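Local atomic coordinates of sister chromatid cohesion protein (Chaetomium thermophilum, PDB entry 5T8V), a protein that probably loads the cohesin ring onto chromatin, this chain being the C-terminal HEAT-repeat fragment of the Scc2 cohesin loader. Residues S64-T69 with A130-R135; N73-V78 with G139-K144. One frame throughout, in Å; residues are numbered along the deposited sequence.

Contact 1: residues S64-T69 with A130-R135; sequences SALKKT and ARTSMR
Arg135 turns one face of its guanidinium to the base of Lys67: Lys67 CB lies over that face, displaced toward the rim and 3.6 Å from Arg135 NH1. Further out, Lys67 CD lies 4.0 Å from Arg135 NH2. The contact uses the aliphatic CB and CD of the lysine; the bend at chi4 (-78°) leaves Lys67 NZ 6.1 Å from Arg135 NH2, which probably eases the repulsion of the like charges. The arginine is itself bent at chi3 (-70°), which turns NE out of the line of CB, CG and CD; Arg135 CD stays behind, 4.0 Å from Leu66 CB. Arg135 NH1 hydrogen-bonds a bound citrate, probably from the crystallisation liquor, and makes a weak bond to the carbonyl of Gln63.

Deeper in, Leu66 and Thr132 cross at about a right angle, methyl against methyl, Leu66 CD1 to Thr132 CG2 at 3.9 Å. The hydroxyl of Thr132 is engaged elsewhere, with Gln59 and Gln63.

The two segments belong to helices 56-71 and 120-136, which run nearly parallel here (10°) with axes 10.5 Å apart; Leu66, Lys67, Thr132 and Arg135 fill the interval. Helix 9-36 packs on Leu66 through Leu20, helix 81-96 reaches Thr132 through Cys90, and helix 190-213 lies against helix 120-136.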
loop_
_atom_site.group_PDB
_atom_site.type_symbol
_atom_site.label_atom_id
_atom_site.label_comp_id
_atom_site.label_asym_id
_atom_site.label_seq_id
_atom_site.Cartn_x
_atom_site.Cartn_y
_atom_site.Cartn_z
ATOM N N SER A 64 -62.488 -23.787 -0.457
ATOM C CA SER A 64 -62.775 -22.424 -0.895
ATOM C C SER A 64 -64.003 -21.866 -0.179
ATOM O O SER A 64 -63.963 -20.767 0.392
ATOM C CB SER A 64 -62.973 -22.396 -2.412
ATOM O OG SER A 64 -63.184 -21.073 -2.873
ATOM N N ALA A 65 -65.105 -22.619 -0.194
ATOM C CA ALA A 65 -66.324 -22.154 0.462
ATOM C C ALA A 65 -66.091 -21.903 1.949
ATOM O O ALA A 65 -66.560 -20.897 2.501
ATOM C CB ALA A 65 -67.440 -23.175 0.254
ATOM N N LEU A 66 -65.366 -22.806 2.612
ATOM C CA LEU A 66 -65.057 -22.624 4.027
ATOM C C LEU A 66 -64.298 -21.324 4.259
ATOM O O LEU A 66 -64.606 -20.567 5.188
ATOM C CB LEU A 66 -64.251 -23.818 4.540
ATOM C CG LEU A 66 -65.012 -25.138 4.683
ATOM C CD1 LEU A 66 -64.037 -26.296 4.814
ATOM C CD2 LEU A 66 -65.940 -25.094 5.883
ATOM N N LYS A 67 -63.290 -21.049 3.427
ATOM C CA LYS A 67 -62.556 -19.794 3.552
ATOM C C LYS A 67 -63.484 -18.599 3.386
ATOM O O LYS A 67 -63.361 -17.602 4.109
ATOM C CB LYS A 67 -61.420 -19.745 2.530
ATOM C CG LYS A 67 -60.785 -18.373 2.364
ATOM C CD LYS A 67 -59.406 -18.478 1.727
ATOM C CE LYS A 67 -59.012 -17.203 1.003
ATOM N NZ LYS A 67 -59.675 -17.087 -0.331
ATOM N N LYS A 68 -64.427 -18.681 2.444
ATOM C CA LYS A 68 -65.413 -17.613 2.304
ATOM C C LYS A 68 -66.184 -17.405 3.604
ATOM O O LYS A 68 -66.335 -16.270 4.073
ATOM C CB LYS A 68 -66.376 -17.923 1.158
ATOM C CG LYS A 68 -65.924 -17.407 -0.198
ATOM C CD LYS A 68 -67.003 -17.625 -1.251
ATOM C CE LYS A 68 -66.552 -17.166 -2.628
ATOM N NZ LYS A 68 -67.609 -17.375 -3.657
ATOM N N THR A 69 -66.679 -18.489 4.205
ATOM C CA THR A 69 -67.459 -18.348 5.434
ATOM C C THR A 69 -66.614 -17.774 6.565
ATOM O O THR A 69 -67.114 -17.001 7.390
ATOM C CB THR A 69 -68.054 -19.693 5.851
ATOM O OG1 THR A 69 -67.005 -20.657 6.010
ATOM C CG2 THR A 69 -69.052 -20.187 4.813
ATOM N N ALA A 130 -56.711 -33.421 4.800
ATOM C CA ALA A 130 -55.973 -32.789 5.888
ATOM C C ALA A 130 -56.111 -31.277 5.827
ATOM O O ALA A 130 -56.386 -30.625 6.843
ATOM C CB ALA A 130 -54.498 -33.188 5.828
ATOM N N ARG A 131 -55.927 -30.697 4.637
ATOM C CA ARG A 131 -56.076 -29.250 4.503
ATOM C C ARG A 131 -57.443 -28.792 5.003
ATOM O O ARG A 131 -57.550 -27.807 5.746
ATOM C CB ARG A 131 -55.867 -28.831 3.051
ATOM C CG ARG A 131 -55.923 -27.327 2.851
ATOM C CD ARG A 131 -55.333 -26.909 1.522
ATOM N NE ARG A 131 -54.988 -25.489 1.521
ATOM C CZ ARG A 131 -55.771 -24.511 1.073
ATOM N NH1 ARG A 131 -56.972 -24.776 0.574
ATOM N NH2 ARG A 131 -55.347 -23.256 1.124
ATOM N N THR A 132 -58.503 -29.504 4.612
ATOM C CA THR A 132 -59.841 -29.152 5.077
ATOM C C THR A 132 -59.929 -29.211 6.598
ATOM O O THR A 132 -60.464 -28.297 7.236
ATOM C CB THR A 132 -60.879 -30.077 4.440
ATOM O OG1 THR A 132 -60.911 -29.855 3.026
ATOM C CG2 THR A 132 -62.270 -29.818 5.016
ATOM N N SER A 133 -59.418 -30.290 7.199
ATOM C CA SER A 133 -59.454 -30.406 8.655
ATOM C C SER A 133 -58.788 -29.205 9.316
ATOM O O SER A 133 -59.364 -28.571 10.213
ATOM C CB SER A 133 -58.774 -31.703 9.092
ATOM O OG SER A 133 -59.477 -32.833 8.609
ATOM N N MET A 134 -57.570 -28.873 8.881
ATOM C CA MET A 134 -56.861 -27.740 9.467
ATOM C C MET A 134 -57.676 -26.458 9.335
ATOM O O MET A 134 -57.897 -25.742 10.319
ATOM C CB MET A 134 -55.493 -27.579 8.805
ATOM C CG MET A 134 -54.588 -28.800 8.919
ATOM S SD MET A 134 -54.366 -29.384 10.611
ATOM C CE MET A 134 -55.363 -30.873 10.588
ATOM N N ARG A 135 -58.141 -26.155 8.119
ATOM C CA ARG A 135 -58.926 -24.939 7.930
ATOM C C ARG A 135 -60.133 -24.912 8.861
ATOM O O ARG A 135 -60.469 -23.863 9.422
ATOM C CB ARG A 135 -59.370 -24.817 6.476
ATOM C CG ARG A 135 -60.331 -23.670 6.236
ATOM C CD ARG A 135 -60.295 -23.221 4.794
ATOM N NE ARG A 135 -59.043 -22.544 4.468
ATOM C CZ ARG A 135 -58.629 -22.296 3.229
ATOM N NH1 ARG A 135 -59.359 -22.677 2.189
ATOM N NH2 ARG A 135 -57.477 -21.673 3.028
#

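Contact 2: residues N73-V78 with G139-K144; sequences NCFMTV and GGREEK
Two inter-helical loops of the helical-repeat fold meet here: residues 73-78, joining helix 56-71 to helix 81-96, and the loop of residues 139-144, which follows helix 120-136. The first begins at a Schellman motif, with Asn73 as its C-prime residue at positive phi, and then makes a tight turn whose carbonyls receive the side chain of Arg141.

Arg141 NH1 is the donor to two of them. Its bond to Phe75 O, 2.9 Å, uses a lone pair in the carbonyl plane, and the acceptor lies in the guanidinium plane as well, though the N-H...O angle of 146° is not straight. The second bond, to Val78 O at 2.9 Å, also follows a carbonyl lone pair, but this oxygen is tilted 30° out of the guanidinium plane. One nitrogen thus ties the two ends of the turn to the other loop, and the partial negative charge of the carbonyls probably favours the cation. From its own loop, Glu143 adds a salt bridge, OE2 to Arg141 NH2 at 3.2 Å. The hydrogen bonds within it, from Arg141 NH2 to OE2 and from NE to OE1, are both weak, but may limit the rotation of the guanidinium.

Nearer the backbone, the aliphatic part of Arg141 crosses the Phe75 side chain at about a right angle. The ring also packs on Leu66 and Leu83. Arg141 CD sits 3.4 Å from Phe75 CE2, and Gly139 CA approaches the same CD2-CE2 side of the ring, 3.7 Å from Phe75 CD2.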
loop_
_atom_site.group_PDB
_atom_site.type_symbol
_atom_site.label_atom_id
_atom_site.label_comp_id
_atom_site.label_asym_id
_atom_site.label_seq_id
_atom_site.Cartn_x
_atom_site.Cartn_y
_atom_site.Cartn_z
ATOM N N ASN A 73 -67.053 -13.985 8.563
ATOM C CA ASN A 73 -67.483 -14.109 9.955
ATOM C C ASN A 73 -68.867 -14.742 10.074
ATOM O O ASN A 73 -69.643 -14.397 10.969
ATOM C CB ASN A 73 -67.461 -12.748 10.656
ATOM C CG ASN A 73 -67.480 -12.872 12.166
ATOM O OD1 ASN A 73 -66.965 -13.840 12.726
ATOM N ND2 ASN A 73 -68.080 -11.892 12.835
ATOM N N CYS A 74 -69.192 -15.668 9.171
ATOM C CA CYS A 74 -70.416 -16.451 9.270
ATOM C C CYS A 74 -70.143 -17.943 9.392
ATOM O O CYS A 74 -71.093 -18.735 9.382
ATOM C CB CYS A 74 -71.324 -16.188 8.060
ATOM S SG CYS A 74 -70.608 -16.615 6.460
ATOM N N PHE A 75 -68.876 -18.348 9.507
ATOM C CA PHE A 75 -68.546 -19.750 9.723
ATOM C C PHE A 75 -69.156 -20.288 11.010
ATOM O O PHE A 75 -69.354 -21.501 11.132
ATOM C CB PHE A 75 -67.023 -19.911 9.745
ATOM C CG PHE A 75 -66.558 -21.326 9.931
ATOM C CD1 PHE A 75 -66.903 -22.311 9.018
ATOM C CD2 PHE A 75 -65.753 -21.667 11.006
ATOM C CE1 PHE A 75 -66.468 -23.611 9.184
ATOM C CE2 PHE A 75 -65.315 -22.967 11.176
ATOM C CZ PHE A 75 -65.671 -23.940 10.265
ATOM N N MET A 76 -69.467 -19.410 11.966
ATOM C CA MET A 76 -70.069 -19.846 13.221
ATOM C C MET A 76 -71.465 -20.415 13.013
ATOM O O MET A 76 -71.928 -21.226 13.823
ATOM C CB MET A 76 -70.124 -18.674 14.198
ATOM C CG MET A 76 -70.974 -17.507 13.708
ATOM S SD MET A 76 -70.625 -15.967 14.575
ATOM C CE MET A 76 -68.977 -15.597 13.971
ATOM N N THR A 77 -72.151 -20.005 11.945
ATOM C CA THR A 77 -73.526 -20.432 11.718
ATOM C C THR A 77 -73.618 -21.810 11.079
ATOM O O THR A 77 -74.681 -22.437 11.147
ATOM C CB THR A 77 -74.252 -19.412 10.836
ATOM O OG1 THR A 77 -73.978 -18.088 11.311
ATOM C CG2 THR A 77 -75.760 -19.650 10.862
ATOM N N VAL A 78 -72.541 -22.293 10.464
ATOM C CA VAL A 78 -72.528 -23.616 9.844
ATOM C C VAL A 78 -72.969 -24.646 10.879
ATOM O O VAL A 78 -72.416 -24.673 11.988
ATOM C CB VAL A 78 -71.139 -23.957 9.281
ATOM C CG1 VAL A 78 -71.065 -25.427 8.855
ATOM C CG2 VAL A 78 -70.817 -23.052 8.105
ATOM N N GLY A 139 -61.132 -21.630 12.265
ATOM C CA GLY A 139 -62.338 -20.834 12.138
ATOM C C GLY A 139 -62.715 -20.059 13.384
ATOM O O GLY A 139 -63.642 -19.244 13.354
ATOM N N GLY A 140 -62.013 -20.302 14.489
ATOM C CA GLY A 140 -62.306 -19.626 15.733
ATOM C C GLY A 140 -63.475 -20.185 16.515
ATOM O O GLY A 140 -63.825 -19.618 17.559
ATOM N N ARG A 141 -64.093 -21.270 16.055
ATOM C CA ARG A 141 -65.202 -21.865 16.784
ATOM C C ARG A 141 -64.697 -22.557 18.048
ATOM O O ARG A 141 -63.541 -22.980 18.140
ATOM C CB ARG A 141 -65.957 -22.856 15.896
ATOM C CG ARG A 141 -66.742 -22.199 14.765
ATOM C CD ARG A 141 -67.374 -23.231 13.852
ATOM N NE ARG A 141 -68.413 -24.010 14.531
ATOM C CZ ARG A 141 -69.707 -24.018 14.213
ATOM N NH1 ARG A 141 -70.172 -23.295 13.201
ATOM N NH2 ARG A 141 -70.548 -24.772 14.910
ATOM N N GLU A 142 -65.589 -22.673 19.034
ATOM C CA GLU A 142 -65.213 -23.131 20.364
ATOM C C GLU A 142 -65.545 -24.593 20.632
ATOM O O GLU A 142 -65.022 -25.160 21.597
ATOM C CB GLU A 142 -65.901 -22.271 21.428
ATOM C CG GLU A 142 -65.486 -20.814 21.402
ATOM C CD GLU A 142 -66.230 -19.977 22.426
ATOM O OE1 GLU A 142 -66.596 -20.522 23.489
ATOM O OE2 GLU A 142 -66.451 -18.776 22.163
ATOM N N GLU A 143 -66.400 -25.213 19.820
ATOM C CA GLU A 143 -66.775 -26.599 20.063
ATOM C C GLU A 143 -65.542 -27.496 20.058
ATOM O O GLU A 143 -64.662 -27.372 19.201
ATOM C CB GLU A 143 -67.773 -27.075 19.009
ATOM C CG GLU A 143 -69.124 -26.384 19.072
ATOM C CD GLU A 143 -69.180 -25.111 18.254
ATOM O OE1 GLU A 143 -68.119 -24.659 17.777
ATOM O OE2 GLU A 143 -70.291 -24.563 18.086
ATOM N N LYS A 144 -65.485 -28.411 21.029
ATOM C CA LYS A 144 -64.330 -29.289 21.165
ATOM C C LYS A 144 -64.289 -30.369 20.091
ATOM O O LYS A 144 -63.208 -30.891 19.796
ATOM C CB LYS A 144 -64.328 -29.939 22.550
ATOM C CG LYS A 144 -64.353 -28.948 23.707
ATOM C CD LYS A 144 -63.081 -28.114 23.772
ATOM C CE LYS A 144 -63.098 -27.172 24.967
ATOM N NZ LYS A 144 -61.829 -26.404 25.102
#

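Overall arrangement
Contacts 1 and 2 lie 12 Å apart, centre to centre, near the N-terminal end of this elongated helical-repeat chain and far from its middle. Along the sequence their segments alternate: 64-69, 73-78, 130-135, 139-144. Each half of contact 2 therefore follows shortly after the matching half of contact 1. The two sites touch directly, with Leu66 CD2 3.7 Å from Phe75 CE1 and a probable hydrogen bond from Cys74 N to Thr69 O. Contact 1 joins helices 56-71 and 120-136 near their C-terminal ends and contact 2 joins the loops that follow them, so the two helix-loop units pack as one piece at the N-terminal end of the fragment.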